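Local coordinates for periplasmic binding protein/LacI transcriptional regulator (Clostridium phytofermentans, PDB 3BRS) that probably binds a sugar in the cleft between its two domains, as periplasmic-type sugar-binding proteins do, and delivers it for uptake into the cell, at residues F139-K144 with I167-S172. Sequence-based numbering, arbitrary orientation.
Sequences FVKNSK and IYYCDS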
loop_
_atom_site.group_PDB
_atom_site.type_symbol
_atom_site.label_atom_id
_atom_site.label_comp_id
_atom_site.label_asym_id
_atom_site.label_seq_id
_atom_site.Cartn_x
_atom_site.Cartn_y
_atom_site.Cartn_z
ATOM N N PHE A 139 5.333 -7.393 -0.747
ATOM C CA PHE A 139 5.446 -6.972 0.604
ATOM C C PHE A 139 4.660 -7.943 1.543
ATOM O O PHE A 139 5.141 -9.064 1.845
ATOM C CB PHE A 139 5.086 -5.489 0.772
ATOM C CG PHE A 139 3.761 -5.014 0.163
ATOM C CD1 PHE A 139 3.611 -4.898 -1.241
ATOM C CD2 PHE A 139 2.770 -4.477 0.969
ATOM C CE1 PHE A 139 2.402 -4.392 -1.859
ATOM C CE2 PHE A 139 1.565 -3.932 0.415
ATOM C CZ PHE A 139 1.376 -3.855 -1.040
ATOM N N VAL A 140 3.425 -7.597 1.936
ATOM C CA VAL A 140 2.763 -8.409 3.027
ATOM C C VAL A 140 1.699 -9.141 2.345
ATOM O O VAL A 140 0.729 -8.540 1.964
ATOM C CB VAL A 140 2.150 -7.597 4.234
ATOM C CG1 VAL A 140 1.418 -8.603 5.282
ATOM C CG2 VAL A 140 3.242 -6.929 4.952
ATOM N N LYS A 141 1.924 -10.441 2.134
ATOM C CA LYS A 141 1.105 -11.277 1.259
ATOM C C LYS A 141 -0.385 -11.204 1.557
ATOM O O LYS A 141 -1.248 -11.310 0.648
ATOM C CB LYS A 141 1.536 -12.770 1.391
ATOM C CG LYS A 141 0.682 -13.689 0.503
ATOM C CD LYS A 141 1.318 -14.987 0.222
ATOM C CE LYS A 141 0.414 -15.713 -0.724
ATOM N NZ LYS A 141 1.337 -16.429 -1.657
ATOM N N ASN A 142 -0.700 -11.038 2.831
ATOM C CA ASN A 142 -2.095 -11.057 3.210
ATOM C C ASN A 142 -2.746 -9.750 3.324
ATOM O O ASN A 142 -3.875 -9.755 3.707
ATOM C CB ASN A 142 -2.242 -11.634 4.566
ATOM C CG ASN A 142 -2.757 -12.934 4.523
ATOM O OD1 ASN A 142 -3.976 -13.130 4.723
ATOM N ND2 ASN A 142 -1.883 -13.882 4.207
ATOM N N SER A 143 -2.088 -8.630 2.974
ATOM C CA SER A 143 -2.773 -7.372 3.035
ATOM C C SER A 143 -3.473 -7.267 1.772
ATOM O O SER A 143 -2.954 -7.707 0.836
ATOM C CB SER A 143 -1.813 -6.195 3.058
ATOM O OG SER A 143 -1.090 -6.260 1.910
ATOM N N LYS A 144 -4.605 -6.579 1.722
ATOM C CA LYS A 144 -5.381 -6.464 0.539
ATOM C C LYS A 144 -4.694 -5.638 -0.566
ATOM O O LYS A 144 -4.822 -6.016 -1.797
ATOM C CB LYS A 144 -6.731 -5.872 0.915
ATOM C CG LYS A 144 -7.659 -5.859 -0.241
ATOM C CD LYS A 144 -9.001 -5.635 0.262
ATOM C CE LYS A 144 -9.963 -5.940 -0.850
ATOM N NZ LYS A 144 -9.914 -4.775 -1.741
ATOM N N ILE A 167 7.819 -15.025 -7.062
ATOM C CA ILE A 167 7.348 -13.927 -6.209
ATOM C C ILE A 167 7.845 -14.056 -4.822
ATOM O O ILE A 167 7.545 -15.044 -4.145
ATOM C CB ILE A 167 5.813 -13.702 -6.170
ATOM C CG1 ILE A 167 5.277 -13.750 -7.604
ATOM C CG2 ILE A 167 5.543 -12.309 -5.534
ATOM C CD1 ILE A 167 3.867 -13.316 -7.836
ATOM N N TYR A 168 8.603 -13.077 -4.403
ATOM C CA TYR A 168 9.224 -13.069 -3.020
ATOM C C TYR A 168 8.480 -12.038 -2.161
ATOM O O TYR A 168 8.271 -10.891 -2.617
ATOM C CB TYR A 168 10.720 -12.743 -3.100
ATOM C CG TYR A 168 11.431 -12.733 -1.764
ATOM C CD1 TYR A 168 11.485 -11.565 -0.997
ATOM C CD2 TYR A 168 12.026 -13.890 -1.232
ATOM C CE1 TYR A 168 12.090 -11.518 0.260
ATOM C CE2 TYR A 168 12.659 -13.851 0.080
ATOM C CZ TYR A 168 12.674 -12.667 0.816
ATOM O OH TYR A 168 13.318 -12.575 2.116
ATOM N N TYR A 169 8.144 -12.394 -0.916
ATOM C CA TYR A 169 7.387 -11.471 -0.012
ATOM C C TYR A 169 8.356 -10.970 1.042
ATOM O O TYR A 169 8.738 -11.740 1.910
ATOM C CB TYR A 169 6.142 -12.224 0.619
ATOM C CG TYR A 169 5.147 -12.697 -0.504
ATOM C CD1 TYR A 169 4.074 -11.872 -0.938
ATOM C CD2 TYR A 169 5.332 -13.931 -1.152
ATOM C CE1 TYR A 169 3.219 -12.312 -1.959
ATOM C CE2 TYR A 169 4.478 -14.359 -2.176
ATOM C CZ TYR A 169 3.409 -13.517 -2.567
ATOM O OH TYR A 169 2.538 -13.899 -3.612
ATOM N N CYS A 170 8.753 -9.692 0.937
ATOM C CA CYS A 170 9.618 -8.997 1.854
ATOM C C CYS A 170 8.982 -8.507 3.087
ATOM O O CYS A 170 9.721 -7.995 4.009
ATOM C CB CYS A 170 10.291 -7.774 1.138
ATOM S SG CYS A 170 9.281 -6.224 0.976
ATOM N N ASP A 171 7.665 -8.613 3.186
ATOM C CA ASP A 171 6.876 -8.068 4.358
ATOM C C ASP A 171 7.213 -6.628 4.649
ATOM O O ASP A 171 7.209 -6.228 5.793
ATOM C CB ASP A 171 7.180 -8.840 5.637
ATOM C CG ASP A 171 6.699 -10.298 5.565
ATOM O OD1 ASP A 171 5.453 -10.443 5.425
ATOM O OD2 ASP A 171 7.528 -11.256 5.648
ATOM N N SER A 172 7.379 -5.795 3.628
ATOM C CA SER A 172 7.662 -4.344 3.861
ATOM C C SER A 172 8.853 -4.125 4.716
ATOM O O SER A 172 8.885 -3.268 5.587
ATOM C CB SER A 172 6.416 -3.607 4.412
ATOM O OG SER A 172 5.297 -3.872 3.502
HETATM O O HOH W 1 3.980 -11.865 3.850
#
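One direct backbone hydrogen bond joins the loop 139-144 to the turn that follows strand 164-169. Phe139 O accepts from Asp171 N at 2.9 Å, but the N-H comes in well above the carbonyl plane and the bond is bent, 133° at the hydrogen. Asp171 CA makes a CA-H...O contact with Phe139 O, 3.2 Å away. A water gives a second link, accepting from Lys141 N and donating to Asp171 OD1, 2.6 Å from it. The other carboxylate oxygen of Asp171 pairs with Lys176, so both ends of the group have partners.

Lys141 lays its aliphatic chain over the Tyr169 ring: CG lies anti to the backbone N (chi1 179°), so that the methylenes run obliquely across one face. Lys141 CD makes the CH-pi contact, 3.9 Å from the centroid of the Tyr169 ring and shifted toward the rim. The chain then bends at chi4, bringing Lys141 NZ within a weak bond of Tyr169 OH; that hydroxyl has its stronger partner in Glu150. Phe139 CB makes a close van der Waals approach to the Ser172 hydroxyl, 3.2 Å from OG, while CG2 of Val140 rests on Asp171 CA.

Within 139-144, a type I turn from Val140 to Ser143 folds the loop back. Val140 O is gripped twice, by Ser143 N and by Ser143 OG at 2.9 Å, and OG also N-caps helix 144-157 through Ala146 N.

Segment 139-144 follows strand 133-138, while 167-172 takes in the end of the neighbouring parallel edge strand 164-169 and the turn after it, in the Rossmann-like layout of this binding-protein family. The first leads into helix 144-157, against which the Phe139 ring packs, and the second runs on toward helix 174-187; the backbone of Asn142 bonds that of Tyr76, and the hydroxyl of Ser172 bonds Glu48, both in loops of the other domain.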